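Local coordinates for cellulose biosynthesis protein BcsG (Salmonella typhimurium LT2, PDB 5OLT) that is required for cellulose biosynthesis, this chain being the zinc-binding extramembrane domain, of the alkaline phosphatase family, of a membrane protein, at residues D148-F153 / D184-Y189; T178-F183 / N223-V228. All blocks are in the same frame, centred on the assembly; numbering follows the deposited sequence.

Contact 1 of 2, residues D148-F153 / D184-Y189; sequences DHNGEF and DGSPVY
Val188 CG1 is anti to its backbone N (chi1 -176°) and Asp148 CG sits between its N and carbonyl carbon (chi1 64°); the two side chains run side by side in the same direction, Val188 CG1 3.8 Å from Asp148 CG. Asp148 opens the loop after strand 142-147, an outermost strand of the central sheet of this alkaline phosphatase-family domain; Val188 lies on the short strand 187-189. One direct hydrogen bond joins the segments, Tyr189 N to Asp148 O at 2.7 Å, and Val188 CA-H approaches the same oxygen. The carboxylate packs against that methyl, yet hydrogen-bonds elsewhere: OD1 accepts from His149 ND1, near the imidazole plane, and Leu217 N.

Farther along, each segment forms an Asx turn: Asn150 OD1 accepts Glu152 N, and Asp184 OD1 takes both Ser186 N and, through its syn lone pair, Ser186 OG at 2.5 Å. Asn and Asp suit these turns because short side chains reach back to the main chain. Asp184 OD2 lies 3.7 Å from Phe153 CB, the two side chains running oppositely, with the carboxylate almost perpendicular (87°) to the ring. A water's oxygen accepts from Asn150 N and donates to Ser186 OG and Pro187 O, the last two 2.7 Å away.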
ATOM      1  N   ASP A 148      14.843   4.155  -4.305  1.00 10.26           N
ATOM      2  CA  ASP A 148      15.715   5.306  -4.087  1.00  9.82           C
ATOM      3  C   ASP A 148      16.867   4.946  -3.137  1.00 10.37           C
ATOM      4  O   ASP A 148      17.523   5.818  -2.587  1.00 10.92           O
ATOM      5  CB  ASP A 148      14.933   6.544  -3.644  1.00 10.01           C
ATOM      6  CG  ASP A 148      14.264   6.381  -2.311  1.00 10.62           C
ATOM      7  OD1 ASP A 148      14.534   5.412  -1.592  1.00 11.03           O
ATOM      8  OD2 ASP A 148      13.423   7.280  -1.964  1.00 11.87           O
ATOM      9  N   HIS A 149      17.125   3.643  -2.983  1.00 10.30           N
ATOM     10  CA  HIS A 149      18.180   3.165  -2.106  1.00 10.85           C
ATOM     11  C   HIS A 149      18.616   1.800  -2.610  1.00 11.85           C
ATOM     12  O   HIS A 149      18.020   1.258  -3.538  1.00 12.27           O
ATOM     13  CB  HIS A 149      17.655   3.102  -0.654  1.00 11.75           C
ATOM     14  CG  HIS A 149      16.552   2.108  -0.442  1.00 10.47           C
ATOM     15  ND1 HIS A 149      15.225   2.307  -0.776  1.00 12.26           N
ATOM     16  CD2 HIS A 149      16.623   0.864   0.088  1.00 10.12           C
ATOM     17  CE1 HIS A 149      14.530   1.222  -0.446  1.00  9.86           C
ATOM     18  NE2 HIS A 149      15.361   0.337   0.088  1.00 14.86           N
ATOM     19  N   ASN A 150      19.665   1.229  -2.010  1.00 12.27           N
ATOM     20  CA  ASN A 150      20.195  -0.005  -2.589  1.00 14.17           C
ATOM     21  C   ASN A 150      19.533  -1.269  -2.058  1.00 13.73           C
ATOM     22  O   ASN A 150      19.860  -2.366  -2.534  1.00 16.28           O
ATOM     23  CB  ASN A 150      21.729  -0.061  -2.458  1.00 16.12           C
ATOM     24  CG  ASN A 150      22.198  -0.132  -1.004  1.00 16.18           C
ATOM     25  OD1 ASN A 150      21.452  -0.550  -0.116  1.00 16.87           O
ATOM     26  ND2 ASN A 150      23.458   0.243  -0.759  1.00 21.51           N
ATOM     27  N   GLY A 151      18.620  -1.158  -1.080  1.00 12.87           N
ATOM     28  CA  GLY A 151      17.903  -2.364  -0.587  1.00 13.14           C
ATOM     29  C   GLY A 151      18.720  -3.336   0.249  1.00 14.15           C
ATOM     30  O   GLY A 151      18.218  -4.403   0.575  1.00 15.83           O
ATOM     31  N   GLU A 152      19.951  -2.971   0.619  1.00 15.75           N
ATOM     32  CA  GLU A 152      20.806  -3.907   1.347  1.00 17.21           C
ATOM     33  C   GLU A 152      20.390  -4.049   2.786  1.00 16.65           C
ATOM     34  O   GLU A 152      20.319  -5.175   3.298  1.00 19.25           O
ATOM     35  CB  GLU A 152      22.279  -3.516   1.227  1.00 18.81           C
ATOM     36  CG  GLU A 152      22.834  -3.745  -0.153  1.00 23.45           C
ATOM     37  CD  GLU A 152      24.287  -3.297  -0.310  1.00 31.94           C
ATOM     38  OE1 GLU A 152      24.963  -2.958   0.698  1.00 37.72           O
ATOM     39  OE2 GLU A 152      24.750  -3.282  -1.470  1.00 41.44           O
ATOM     40  N   PHE A 153      20.058  -2.926   3.421  1.00 17.17           N
ATOM     41  CA  PHE A 153      19.733  -2.949   4.827  1.00 16.52           C
ATOM     42  C   PHE A 153      18.549  -3.867   5.093  1.00 17.69           C
ATOM     43  O   PHE A 153      17.553  -3.840   4.351  1.00 17.97           O
ATOM     44  CB  PHE A 153      19.448  -1.558   5.376  1.00 17.00           C
ATOM     45  CG  PHE A 153      19.105  -1.590   6.833  1.00 23.21           C
ATOM     46  CD1 PHE A 153      20.129  -1.693   7.788  1.00 23.63           C
ATOM     47  CD2 PHE A 153      17.767  -1.643   7.256  1.00 24.66           C
ATOM     48  CE1 PHE A 153      19.823  -1.751   9.144  1.00 25.79           C
ATOM     49  CE2 PHE A 153      17.458  -1.721   8.617  1.00 25.84           C
ATOM     50  CZ  PHE A 153      18.488  -1.780   9.555  1.00 27.06           C
ATOM     51  N   ASP A 184      22.157   3.631   7.550  1.00 30.45           N
ATOM     52  CA  ASP A 184      23.261   2.655   7.333  1.00 29.35           C
ATOM     53  C   ASP A 184      24.490   3.214   6.558  1.00 29.32           C
ATOM     54  O   ASP A 184      25.426   2.485   6.278  1.00 29.17           O
ATOM     55  CB  ASP A 184      22.738   1.298   6.750  1.00 35.39           C
ATOM     56  CG  ASP A 184      22.700   1.252   5.193  1.00 38.52           C
ATOM     57  OD1 ASP A 184      22.747   2.314   4.535  1.00 36.06           O
ATOM     58  OD2 ASP A 184      22.633   0.128   4.612  1.00 33.40           O
ATOM     59  N   GLY A 185      24.468   4.504   6.225  1.00 25.80           N
ATOM     60  CA  GLY A 185      25.576   5.162   5.492  1.00 22.15           C
ATOM     61  C   GLY A 185      25.457   5.189   3.950  1.00 24.06           C
ATOM     62  O   GLY A 185      26.210   5.892   3.243  1.00 26.16           O
ATOM     63  N   SER A 186      24.519   4.425   3.420  1.00 21.83           N
ATOM     64  CA  SER A 186      24.364   4.353   1.992  1.00 17.64           C
ATOM     65  C   SER A 186      23.421   5.463   1.492  1.00 14.53           C
ATOM     66  O   SER A 186      22.719   6.115   2.277  1.00 17.34           O
ATOM     67  CB  SER A 186      23.892   2.966   1.543  1.00 21.39           C
ATOM     68  OG  SER A 186      22.618   2.714   2.059  1.00 23.43           O
ATOM     69  N   PRO A 187      23.435   5.708   0.185  1.00 15.16           N
ATOM     70  CA  PRO A 187      22.678   6.849  -0.307  1.00 14.88           C
ATOM     71  C   PRO A 187      21.182   6.624  -0.366  1.00 14.74           C
ATOM     72  O   PRO A 187      20.703   5.507  -0.628  1.00 15.23           O
ATOM     73  CB  PRO A 187      23.194   7.037  -1.743  1.00 18.38           C
ATOM     74  CG  PRO A 187      24.473   6.319  -1.815  1.00 23.52           C
ATOM     75  CD  PRO A 187      24.355   5.176  -0.842  1.00 18.43           C
ATOM     76  N   VAL A 188      20.448   7.703  -0.126  1.00 13.25           N
ATOM     77  CA  VAL A 188      19.037   7.758  -0.534  1.00 12.31           C
ATOM     78  C   VAL A 188      18.990   8.763  -1.677  1.00 10.10           C
ATOM     79  O   VAL A 188      19.323   9.962  -1.483  1.00 12.02           O
ATOM     80  CB  VAL A 188      18.115   8.177   0.621  1.00 13.04           C
ATOM     81  CG1 VAL A 188      16.666   8.099   0.121  1.00 14.58           C
ATOM     82  CG2 VAL A 188      18.334   7.264   1.823  1.00 14.49           C
ATOM     83  N   TYR A 189      18.671   8.284  -2.875  1.00 10.45           N
ATOM     84  CA  TYR A 189      18.688   9.138  -4.044  1.00 11.14           C
ATOM     85  C   TYR A 189      17.483  10.075  -4.071  1.00 10.43           C
ATOM     86  O   TYR A 189      16.417   9.749  -3.512  1.00 11.73           O
ATOM     87  CB  TYR A 189      18.688   8.278  -5.311  1.00 12.45           C
ATOM     88  CG  TYR A 189      19.899   7.402  -5.342  1.00 12.36           C
ATOM     89  CD1 TYR A 189      21.166   7.971  -5.497  1.00 15.23           C
ATOM     90  CD2 TYR A 189      19.786   6.013  -5.196  1.00 13.68           C
ATOM     91  CE1 TYR A 189      22.311   7.180  -5.476  1.00 15.35           C
ATOM     92  CE2 TYR A 189      20.941   5.205  -5.186  1.00 14.38           C
ATOM     93  CZ  TYR A 189      22.182   5.803  -5.335  1.00 15.60           C
ATOM     94  OH  TYR A 189      23.301   4.988  -5.352  1.00 20.68           O
TER
HETATM   95  O   HOH W   1      21.075   2.860  -0.147  1.00 20.65           O
HETATM   96  O   HOH W   2      20.901  -0.315   2.514  1.00 20.86           O
HETATM   97  O   HOH W   3      24.517  -0.543   2.105  1.00 29.08           O

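Contact 2 of 2, residues T178-F183 / N223-V228; sequences TALLSF and NHFPGV
An isolated antiparallel bridge pairs the end of strand 178-181 with the loop 223-228, its hydrogen-bonded pair being Leu181 and His224. Leu181 N gives to His224 O at 2.8 Å and His224 N returns a bond to Leu181 O at 2.9 Å, both nearly straight along the acceptor's carbonyl. The Leu181 oxygen also lies over one face of the His224 imidazole, 3.4 Å above its plane and offset toward the rim. His224 CG sits between its own N and carbonyl carbon (chi1 52°); although CB points away from the strand, the ring comes back toward it, and NE2 is 3.5 Å from Leu181 CB.

Asn223 extends the pairing with its side chain. OD1 accepts Phe183 N at 3.2 Å from within the amide plane, though the hydrogen bond is bent at the hydrogen, and the same oxygen lies at the edge of the Phe183 ring, 3.3 Å from CD1. Amide and ring are only 19° apart in plane. An amide suits this buried place because its other end can donate: ND2 bonds to Pro218 O.

At the opposite end the contact becomes apolar. Leu180 CD2 meets Phe225 CD1 at 3.7 Å, while Ala179 O lies near the plane of that ring at its edge. Leu181 CD1 reaches Pro226 CA. Pro226 and Gly227 form the middle of a type II turn closed by Val228 N to Phe225 O; proline fits the first corner, and glycine accepts the positive phi of the second.

On its other edge strand 178-181 pairs with strand 187-189, where a classic beta bulge sets both Ala179 and Leu180 opposite Val188. Leu180 and Asn223 also touch Arg237, and Phe225 touches Ile236, both on helix 234-255.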
ATOM      1  N   THR A 178      22.257  12.298  -4.827  1.00 14.73           N
ATOM      2  CA  THR A 178      21.982  11.835  -3.475  1.00 14.50           C
ATOM      3  C   THR A 178      21.246  12.929  -2.706  1.00 13.91           C
ATOM      4  O   THR A 178      21.689  14.100  -2.649  1.00 17.64           O
ATOM      5  CB  THR A 178      23.312  11.501  -2.796  1.00 16.75           C
ATOM      6  OG1 THR A 178      23.848  10.343  -3.434  1.00 19.12           O
ATOM      7  CG2 THR A 178      23.137  11.172  -1.321  1.00 16.90           C
ATOM      8  N   ALA A 179      20.096  12.577  -2.136  1.00 12.16           N
ATOM      9  CA  ALA A 179      19.328  13.506  -1.308  1.00 11.93           C
ATOM     10  C   ALA A 179      19.693  13.415   0.175  1.00 10.60           C
ATOM     11  O   ALA A 179      19.728  14.460   0.882  1.00 13.08           O
ATOM     12  CB  ALA A 179      17.872  13.207  -1.496  1.00 13.33           C
ATOM     13  N   LEU A 180      19.919  12.190   0.650  1.00 11.05           N
ATOM     14  CA  LEU A 180      20.188  11.903   2.054  1.00 10.95           C
ATOM     15  C   LEU A 180      21.209  10.786   2.123  1.00 11.73           C
ATOM     16  O   LEU A 180      21.351   9.997   1.208  1.00 13.29           O
ATOM     17  CB  LEU A 180      18.915  11.433   2.802  1.00 11.28           C
ATOM     18  CG  LEU A 180      17.771  12.465   2.884  1.00 11.17           C
ATOM     19  CD1 LEU A 180      16.443  11.751   3.136  1.00 12.47           C
ATOM     20  CD2 LEU A 180      18.054  13.495   3.972  1.00 12.95           C
ATOM     21  N   LEU A 181      21.890  10.703   3.258  1.00 12.29           N
ATOM     22  CA  LEU A 181      22.590   9.476   3.633  1.00 13.95           C
ATOM     23  C   LEU A 181      21.794   8.731   4.665  1.00 14.24           C
ATOM     24  O   LEU A 181      21.226   9.337   5.596  1.00 15.71           O
ATOM     25  CB  LEU A 181      24.019   9.762   4.097  1.00 15.86           C
ATOM     26  CG  LEU A 181      24.871  10.326   2.955  1.00 16.57           C
ATOM     27  CD1 LEU A 181      26.268  10.654   3.514  1.00 21.56           C
ATOM     28  CD2 LEU A 181      24.973   9.430   1.701  1.00 18.46           C
ATOM     29  N   SER A 182      21.737   7.411   4.495  1.00 18.21           N
ATOM     30  CA  SER A 182      20.793   6.651   5.242  1.00 21.45           C
ATOM     31  C   SER A 182      21.412   6.339   6.554  1.00 25.26           C
ATOM     32  O   SER A 182      22.602   6.580   6.788  1.00 23.28           O
ATOM     33  CB  SER A 182      20.304   5.393   4.499  1.00 27.31           C
ATOM     34  OG  SER A 182      21.343   4.451   4.413  1.00 29.97           O
ATOM     35  N   PHE A 183      20.539   5.893   7.447  1.00 29.57           N
ATOM     36  CA  PHE A 183      20.905   5.389   8.765  1.00 30.09           C
ATOM     37  C   PHE A 183      22.000   4.304   8.708  1.00 30.31           C
ATOM     38  O   PHE A 183      22.688   4.098   9.702  1.00 35.28           O
ATOM     39  CB  PHE A 183      19.635   4.859   9.451  1.00 31.56           C
ATOM     40  CG  PHE A 183      18.888   3.849   8.622  1.00 32.18           C
ATOM     41  CD1 PHE A 183      18.024   4.266   7.581  1.00 30.50           C
ATOM     42  CD2 PHE A 183      19.060   2.483   8.851  1.00 32.89           C
ATOM     43  CE1 PHE A 183      17.363   3.327   6.788  1.00 36.24           C
ATOM     44  CE2 PHE A 183      18.387   1.548   8.077  1.00 34.33           C
ATOM     45  CZ  PHE A 183      17.533   1.969   7.044  1.00 33.26           C
ATOM     46  N   ASN A 223      18.095   9.097   8.816  1.00 14.83           N
ATOM     47  CA  ASN A 223      18.590   9.682   7.571  1.00 12.89           C
ATOM     48  C   ASN A 223      19.001  11.114   7.799  1.00 12.91           C
ATOM     49  O   ASN A 223      18.357  11.863   8.540  1.00 16.21           O
ATOM     50  CB  ASN A 223      17.513   9.667   6.500  1.00 13.21           C
ATOM     51  CG  ASN A 223      17.214   8.268   5.989  1.00 14.70           C
ATOM     52  OD1 ASN A 223      17.938   7.296   6.284  1.00 18.48           O
ATOM     53  ND2 ASN A 223      16.141   8.148   5.232  1.00 14.86           N
ATOM     54  N   HIS A 224      20.088  11.511   7.147  1.00 12.49           N
ATOM     55  CA  HIS A 224      20.613  12.871   7.308  1.00 12.78           C
ATOM     56  C   HIS A 224      21.075  13.475   5.993  1.00 11.57           C
ATOM     57  O   HIS A 224      21.377  12.762   5.056  1.00 13.40           O
ATOM     58  CB  HIS A 224      21.749  12.879   8.317  1.00 18.39           C
ATOM     59  CG  HIS A 224      22.817  11.877   8.046  1.00 20.97           C
ATOM     60  ND1 HIS A 224      22.724  10.558   8.456  1.00 23.11           N
ATOM     61  CD2 HIS A 224      24.005  11.988   7.393  1.00 23.09           C
ATOM     62  CE1 HIS A 224      23.814   9.902   8.069  1.00 24.97           C
ATOM     63  NE2 HIS A 224      24.602  10.742   7.418  1.00 25.95           N
ATOM     64  N   PHE A 225      21.083  14.806   5.911  1.00 11.15           N
ATOM     65  CA  PHE A 225      21.687  15.460   4.752  1.00 13.05           C
ATOM     66  C   PHE A 225      23.200  15.176   4.751  1.00 13.53           C
ATOM     67  O   PHE A 225      23.788  15.039   5.823  1.00 15.00           O
ATOM     68  CB  PHE A 225      21.423  16.955   4.770  1.00 13.58           C
ATOM     69  CG  PHE A 225      19.983  17.300   4.587  1.00 13.48           C
ATOM     70  CD1 PHE A 225      19.304  16.944   3.420  1.00 13.97           C
ATOM     71  CD2 PHE A 225      19.281  17.964   5.598  1.00 15.04           C
ATOM     72  CE1 PHE A 225      17.953  17.268   3.267  1.00 14.97           C
ATOM     73  CE2 PHE A 225      17.940  18.292   5.445  1.00 15.83           C
ATOM     74  CZ  PHE A 225      17.275  17.924   4.286  1.00 15.36           C
ATOM     75  N   PRO A 226      23.813  15.027   3.555  1.00 14.39           N
ATOM     76  CA  PRO A 226      25.242  14.672   3.529  1.00 15.50           C
ATOM     77  C   PRO A 226      26.030  15.706   4.300  1.00 14.96           C
ATOM     78  O   PRO A 226      25.817  16.903   4.157  1.00 15.79           O
ATOM     79  CB  PRO A 226      25.574  14.712   2.037  1.00 17.93           C
ATOM     80  CG  PRO A 226      24.277  14.342   1.367  1.00 18.32           C
ATOM     81  CD  PRO A 226      23.203  14.993   2.205  1.00 15.90           C
ATOM     82  N   GLY A 227      26.913  15.243   5.154  1.00 14.62           N
ATOM     83  CA  GLY A 227      27.724  16.147   5.977  1.00 15.69           C
ATOM     84  C   GLY A 227      27.085  16.646   7.248  1.00 15.22           C
ATOM     85  O   GLY A 227      27.733  17.294   8.060  1.00 16.29           O
ATOM     86  N   VAL A 228      25.795  16.396   7.446  1.00 16.32           N
ATOM     87  CA  VAL A 228      25.120  16.938   8.619  1.00 17.82           C
ATOM     88  C   VAL A 228      25.024  15.800   9.626  1.00 18.75           C
ATOM     89  O   VAL A 228      24.645  14.666   9.298  1.00 20.67           O
ATOM     90  CB  VAL A 228      23.745  17.547   8.227  1.00 16.76           C
ATOM     91  CG1 VAL A 228      23.016  18.046   9.469  1.00 20.14           C
ATOM     92  CG2 VAL A 228      23.913  18.654   7.188  1.00 17.58           C
TER

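Contacts 1 and 2 are centred 10 Å apart, on the same side of the chain's centre. Their segments alternate along the sequence: 148-153, 178-183, 184-189, then 223-228. The two middle segments are consecutive and carry the strands of a two-stranded antiparallel sheet, Val188 N lying 2.8 Å from Leu180 O. This small sheet thus connects the loops that follow strands 142-147 and 210-216, neighbours in the central mixed sheet. The contacts also meet through an edge-to-face pair, Phe153 with Phe183. A citrate, probably from the crystallisation liquor, lies near both rings, and the zinc ion is about 8 Å from the side chains of His149 and Phe183: the junction is near the metal site without supplying its ligands (Cys67, Ser102, Glu266, His267).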